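Local atomic coordinates of acetyl xylan esterase (Metagenome, PDB entry 6XYC), a protein that hydrolyses acetyl and feruloyl esters on complex natural xylans, as a bifunctional esterase of the alpha/beta hydrolase fold. Residues A[167-172]-A[264-269]; A[230-235]-A[260-265]. One frame throughout, in Å; residues are numbered along the deposited sequence.

How the contacts relate
The two contacts lie side by side, their centres about 7 Å apart, at the strand ends of the mixed central sheet. In chain order, residues 167-172 hold the end of strand 164-168 and the turn after it, residues 230-235 follow strand 222-227, and residues 260-269 run between strand 252-257 and helix 269-284. That last loop serves both contacts, which share Pro-264 and Gly-265. Contact 2 holds an aspartate-histidine pair beside the sulfonyl group of the bound ligand; contact 1 is the aromatic layer packed behind it. Phe-169 joins them: its CD2 lies 3.3 Å from His-262 CE1. The loop carrying His-262 both adjoins the aromatic residues of contact 1 and lines the ligand pocket.

Contact 1: residues A[167-172]-A[264-269]; sequences DWFGPV and PGCFDT
Trp-168 and Phe-267 meet in an edge-to-face (T-shaped) pair. The six-membered ring of Trp-168 offers a face, and Phe-267 comes edge-on, with CE1 3.6 Å from Trp-168 CE3. The planes stand at 79°. The Trp-168 side chain starts out toward residues 264-269. Beyond this pair, Trp-168 CZ3 comes within 3.4 Å of the backbone O of Cys-266. Phe-169 adds a third ring. Its first torsion (chi1 44°) puts CG between the backbone N and the carbonyl carbon, and the ring then has Trp-168 CB over one face. Phe-169 CZ lies 3.8 Å from Phe-267 CZ, and the two rings meet obliquely, inclined at 35°. Cys-266 fits beside them: its CB is 4.2 Å from Trp-168 CZ3, and its SG makes an oblique sulfur-aromatic contact with the Phe-169 ring. No hydrogen bond crosses between the segments, so apolar packing carries the contact. An alanine in place of Trp-168 would probably open a gap beside Phe-267 and let that ring turn more freely. Phe-120 of strand 114-120 meets Phe-267 edge-to-face, and Phe-272 and Met-275 of helix 269-284 also touch Trp-168. The whole is an aromatic cluster. It joins the end of a central strand to the loop before the C-terminal helix of an alpha/beta hydrolase fold.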
loop_
_atom_site.group_PDB
_atom_site.type_symbol
_atom_site.label_atom_id
_atom_site.label_comp_id
_atom_site.label_asym_id
_atom_site.label_seq_id
_atom_site.Cartn_x
_atom_site.Cartn_y
_atom_site.Cartn_z
ATOM N N ASP A 167 4.951 0.226 5.499
ATOM C CA ASP A 167 3.591 0.468 5.969
ATOM C C ASP A 167 3.630 1.667 6.909
ATOM O O ASP A 167 4.141 1.571 8.033
ATOM C CB ASP A 167 3.047 -0.784 6.653
ATOM C CG ASP A 167 1.877 -0.509 7.562
ATOM O OD1 ASP A 167 1.173 0.503 7.379
ATOM O OD2 ASP A 167 1.651 -1.333 8.477
ATOM N N TRP A 168 3.110 2.803 6.440
ATOM C CA TRP A 168 3.009 4.005 7.265
ATOM C C TRP A 168 1.644 4.005 7.953
ATOM O O TRP A 168 0.621 4.252 7.311
ATOM C CB TRP A 168 3.174 5.280 6.443
ATOM C CG TRP A 168 4.490 5.517 5.765
ATOM C CD1 TRP A 168 4.862 5.065 4.536
ATOM C CD2 TRP A 168 5.587 6.309 6.251
ATOM N NE1 TRP A 168 6.126 5.514 4.229
ATOM C CE2 TRP A 168 6.595 6.272 5.266
ATOM C CE3 TRP A 168 5.819 7.038 7.426
ATOM C CZ2 TRP A 168 7.818 6.929 5.422
ATOM C CZ3 TRP A 168 7.037 7.686 7.578
ATOM C CH2 TRP A 168 8.015 7.634 6.580
ATOM N N PHE A 169 1.638 3.749 9.260
ATOM C CA PHE A 169 0.455 3.804 10.131
ATOM C C PHE A 169 -0.830 3.325 9.444
ATOM O O PHE A 169 -1.855 4.006 9.442
ATOM C CB PHE A 169 0.256 5.215 10.738
ATOM C CG PHE A 169 0.434 6.380 9.760
ATOM C CD1 PHE A 169 1.645 7.063 9.679
ATOM C CD2 PHE A 169 -0.623 6.829 8.973
ATOM C CE1 PHE A 169 1.812 8.130 8.805
ATOM C CE2 PHE A 169 -0.454 7.895 8.094
ATOM C CZ PHE A 169 0.762 8.549 8.014
ATOM N N GLY A 170 -0.794 2.101 8.910
ATOM C CA GLY A 170 -1.944 1.524 8.246
ATOM C C GLY A 170 -2.864 0.786 9.198
ATOM O O GLY A 170 -2.421 0.134 10.151
ATOM N N PRO A 171 -4.178 0.895 8.974
ATOM C CA PRO A 171 -5.148 0.071 9.693
ATOM C C PRO A 171 -5.140 -1.346 9.122
ATOM O O PRO A 171 -5.547 -1.559 7.973
ATOM C CB PRO A 171 -6.477 0.783 9.450
ATOM C CG PRO A 171 -6.317 1.399 8.104
ATOM C CD PRO A 171 -4.851 1.784 7.987
ATOM N N VAL A 172 -4.689 -2.307 9.916
ATOM C CA VAL A 172 -4.401 -3.634 9.377
ATOM C C VAL A 172 -5.080 -4.745 10.170
ATOM O O VAL A 172 -5.000 -5.922 9.800
ATOM C CB VAL A 172 -2.881 -3.879 9.344
ATOM C CG1 VAL A 172 -2.181 -2.898 8.421
ATOM C CG2 VAL A 172 -2.285 -3.792 10.767
ATOM N N PRO A 264 1.994 13.954 10.795
ATOM C CA PRO A 264 2.857 14.929 11.478
ATOM C C PRO A 264 3.886 14.245 12.365
ATOM O O PRO A 264 3.564 13.352 13.152
ATOM C CB PRO A 264 1.867 15.769 12.295
ATOM C CG PRO A 264 0.586 15.693 11.499
ATOM C CD PRO A 264 0.564 14.291 10.921
ATOM N N GLY A 265 5.136 14.687 12.235
ATOM C CA GLY A 265 6.264 14.092 12.917
ATOM C C GLY A 265 6.836 12.876 12.216
ATOM O O GLY A 265 8.021 12.577 12.376
ATOM N N CYS A 266 6.021 12.175 11.428
ATOM C CA CYS A 266 6.450 10.969 10.731
ATOM C C CYS A 266 7.059 11.267 9.368
ATOM O O CYS A 266 8.014 10.600 8.956
ATOM C CB CYS A 266 5.264 10.019 10.556
ATOM S SG CYS A 266 4.384 9.607 12.073
ATOM N N PHE A 267 6.507 12.242 8.647
ATOM C CA PHE A 267 6.993 12.601 7.316
ATOM C C PHE A 267 8.111 13.637 7.441
ATOM O O PHE A 267 7.947 14.824 7.159
ATOM C CB PHE A 267 5.852 13.122 6.451
ATOM C CG PHE A 267 4.822 12.085 6.085
ATOM C CD1 PHE A 267 5.053 10.735 6.276
ATOM C CD2 PHE A 267 3.607 12.475 5.542
ATOM C CE1 PHE A 267 4.096 9.798 5.938
ATOM C CE2 PHE A 267 2.651 11.541 5.201
ATOM C CZ PHE A 267 2.897 10.201 5.395
ATOM N N ASP A 268 9.276 13.161 7.879
ATOM C CA ASP A 268 10.441 14.023 8.035
ATOM C C ASP A 268 11.679 13.266 7.576
ATOM O O ASP A 268 11.626 12.074 7.265
ATOM C CB ASP A 268 10.575 14.534 9.479
ATOM C CG ASP A 268 11.039 13.463 10.465
ATOM O OD1 ASP A 268 11.065 13.753 11.678
ATOM O OD2 ASP A 268 11.375 12.334 10.055
ATOM N N THR A 269 12.806 13.977 7.546
ATOM C CA THR A 269 14.023 13.428 6.957
ATOM C C THR A 269 14.394 12.093 7.590
ATOM O O THR A 269 14.756 11.144 6.889
ATOM C CB THR A 269 15.175 14.424 7.108
ATOM O OG1 THR A 269 14.836 15.656 6.457
ATOM C CG2 THR A 269 16.458 13.853 6.504
#

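Contact 2: residues A[230-235]-A[260-265]; sequences DNVVPH and GGHGPG. With AES (4-(2-aminoethyl)benzenesulfonyl fluoride), chain B.
The acid-histidine pair of a probable Ser-His-Asp catalytic triad is formed here by Asp-230 and His-262, on two loops that follow sheet strands. His-262 ND1 donates to the syn lone pair of Asp-230 OD2 at 2.6 Å. The bond is nearly straight (174°) and lies in the plane of the imidazole, while the carboxylate plane is turned 66° from the ring. The first torsion of His-262 (chi1 -159°) puts CG anti to the backbone N, on a side chain that sets out toward residues 230-235, where the ring meets Asp-230. The other oxygen, Asp-230 OD1, accepts from Val-232 N at 2.7 Å, closing an Asx turn, and from Val-233 N at 2.9 Å. With OD2 gripped by the histidine, both oxygens are held and the carboxylate is fixed in rotation. Val-232 CB sits over the centre of one face of the His-262 ring, 3.6 Å from its centroid, in a CH-pi contact. Val-233 CG2 comes obliquely to His-262 CE1 at 3.4 Å. One water bridges Asp-230 OD2 and Gly-261 O; a second accepts from Asn-231 N and His-262 N. The other ring nitrogen, His-262 NE2, donates to O2S of the bound 4-(2-aminoethyl)benzenesulfonyl fluoride (AES) at 2.8 Å. Ser-121, on a probable nucleophile elbow, is a weak hydrogen-bond partner of NE2. This is consistent with the charge-relay geometry of alpha/beta hydrolase esterases.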
loop_
_atom_site.group_PDB
_atom_site.type_symbol
_atom_site.label_atom_id
_atom_site.label_comp_id
_atom_site.label_asym_id
_atom_site.label_seq_id
_atom_site.Cartn_x
_atom_site.Cartn_y
_atom_site.Cartn_z
ATOM N N ASP A 230 -0.714 8.843 17.276
ATOM C CA ASP A 230 -1.652 8.832 16.157
ATOM C C ASP A 230 -3.082 8.763 16.681
ATOM O O ASP A 230 -3.478 7.768 17.296
ATOM C CB ASP A 230 -1.363 7.651 15.228
ATOM C CG ASP A 230 -2.157 7.713 13.935
ATOM O OD1 ASP A 230 -3.323 8.172 13.959
ATOM O OD2 ASP A 230 -1.626 7.315 12.875
ATOM N N ASN A 231 -3.854 9.815 16.425
ATOM C CA ASN A 231 -5.221 9.933 16.907
ATOM C C ASN A 231 -6.248 9.499 15.870
ATOM O O ASN A 231 -7.440 9.770 16.048
ATOM C CB ASN A 231 -5.496 11.380 17.333
ATOM C CG ASN A 231 -6.481 11.480 18.483
ATOM O OD1 ASN A 231 -6.569 10.594 19.330
ATOM N ND2 ASN A 231 -7.228 12.577 18.516
ATOM N N VAL A 232 -5.820 8.838 14.796
ATOM C CA VAL A 232 -6.725 8.444 13.721
ATOM C C VAL A 232 -6.702 6.928 13.554
ATOM O O VAL A 232 -7.749 6.268 13.611
ATOM C CB VAL A 232 -6.365 9.152 12.406
ATOM C CG1 VAL A 232 -7.284 8.690 11.286
ATOM C CG2 VAL A 232 -6.450 10.662 12.573
ATOM N N VAL A 233 -5.519 6.368 13.330
ATOM C CA VAL A 233 -5.304 4.925 13.359
ATOM C C VAL A 233 -4.413 4.622 14.553
ATOM O O VAL A 233 -3.272 5.108 14.601
ATOM C CB VAL A 233 -4.667 4.414 12.058
ATOM C CG1 VAL A 233 -4.410 2.918 12.160
ATOM C CG2 VAL A 233 -5.553 4.735 10.868
ATOM N N PRO A 234 -4.861 3.843 15.539
ATOM C CA PRO A 234 -4.065 3.693 16.765
ATOM C C PRO A 234 -2.784 2.895 16.555
ATOM O O PRO A 234 -2.733 1.933 15.781
ATOM C CB PRO A 234 -5.020 2.983 17.733
ATOM C CG PRO A 234 -6.037 2.309 16.855
ATOM C CD PRO A 234 -6.177 3.176 15.639
ATOM N N HIS A 235 -1.746 3.346 17.265
ATOM C CA HIS A 235 -0.442 2.692 17.333
ATOM C C HIS A 235 -0.553 1.187 17.555
ATOM O O HIS A 235 0.263 0.409 17.038
ATOM C CB HIS A 235 0.323 3.383 18.470
ATOM C CG HIS A 235 1.767 3.019 18.592
ATOM N ND1 HIS A 235 2.215 2.083 19.498
ATOM C CD2 HIS A 235 2.872 3.535 18.001
ATOM C CE1 HIS A 235 3.530 1.994 19.416
ATOM N NE2 HIS A 235 3.954 2.863 18.515
ATOM N N GLY A 260 4.597 11.329 17.370
ATOM C CA GLY A 260 4.140 11.398 15.997
ATOM C C GLY A 260 2.631 11.242 15.892
ATOM O O GLY A 260 2.015 10.413 16.561
ATOM N N GLY A 261 2.046 12.052 15.028
ATOM C CA GLY A 261 0.641 11.965 14.704
ATOM C C GLY A 261 0.404 11.089 13.490
ATOM O O GLY A 261 1.215 10.229 13.133
ATOM N N HIS A 262 -0.740 11.321 12.853
ATOM C CA HIS A 262 -1.155 10.619 11.641
ATOM C C HIS A 262 -0.518 11.288 10.417
ATOM O O HIS A 262 -1.187 11.790 9.512
ATOM C CB HIS A 262 -2.682 10.607 11.573
ATOM C CG HIS A 262 -3.259 9.545 10.690
ATOM N ND1 HIS A 262 -3.079 8.198 10.921
ATOM C CD2 HIS A 262 -4.064 9.637 9.603
ATOM C CE1 HIS A 262 -3.717 7.506 9.988
ATOM N NE2 HIS A 262 -4.321 8.354 9.176
ATOM N N GLY A 263 0.816 11.291 10.411
ATOM C CA GLY A 263 1.576 12.003 9.413
ATOM C C GLY A 263 2.534 12.995 10.045
ATOM O O GLY A 263 3.754 12.920 9.863
ATOM N N PRO A 264 1.994 13.954 10.795
ATOM C CA PRO A 264 2.857 14.929 11.478
ATOM C C PRO A 264 3.886 14.245 12.365
ATOM O O PRO A 264 3.564 13.352 13.152
ATOM C CB PRO A 264 1.867 15.769 12.295
ATOM C CG PRO A 264 0.586 15.693 11.499
ATOM C CD PRO A 264 0.564 14.291 10.921
ATOM N N GLY A 265 5.136 14.687 12.235
ATOM C CA GLY A 265 6.264 14.092 12.917
ATOM C C GLY A 265 6.836 12.876 12.216
ATOM O O GLY A 265 8.021 12.577 12.376
HETATM C C3 AES B . -9.377 6.271 9.354
HETATM C C2 AES B . -8.270 6.690 8.679
HETATM C C1 AES B . -7.627 5.824 7.848
HETATM S S AES B . -6.253 6.442 6.989
HETATM O O1S AES B . -6.479 6.337 5.524
HETATM O O2S AES B . -6.209 7.893 7.145
HETATM C C6 AES B . -8.052 4.548 7.670
HETATM C C5 AES B . -9.172 4.120 8.354
HETATM C C4 AES B . -9.835 4.988 9.191
HETATM C C7 AES B . -11.098 4.516 9.986
HETATM C C8 AES B . -10.761 3.264 10.835
HETATM N N8 AES B . -11.815 3.103 11.780
HETATM O O HOH W 1 1.261 7.629 12.799
HETATM O O HOH W 2 -2.898 12.221 15.083
#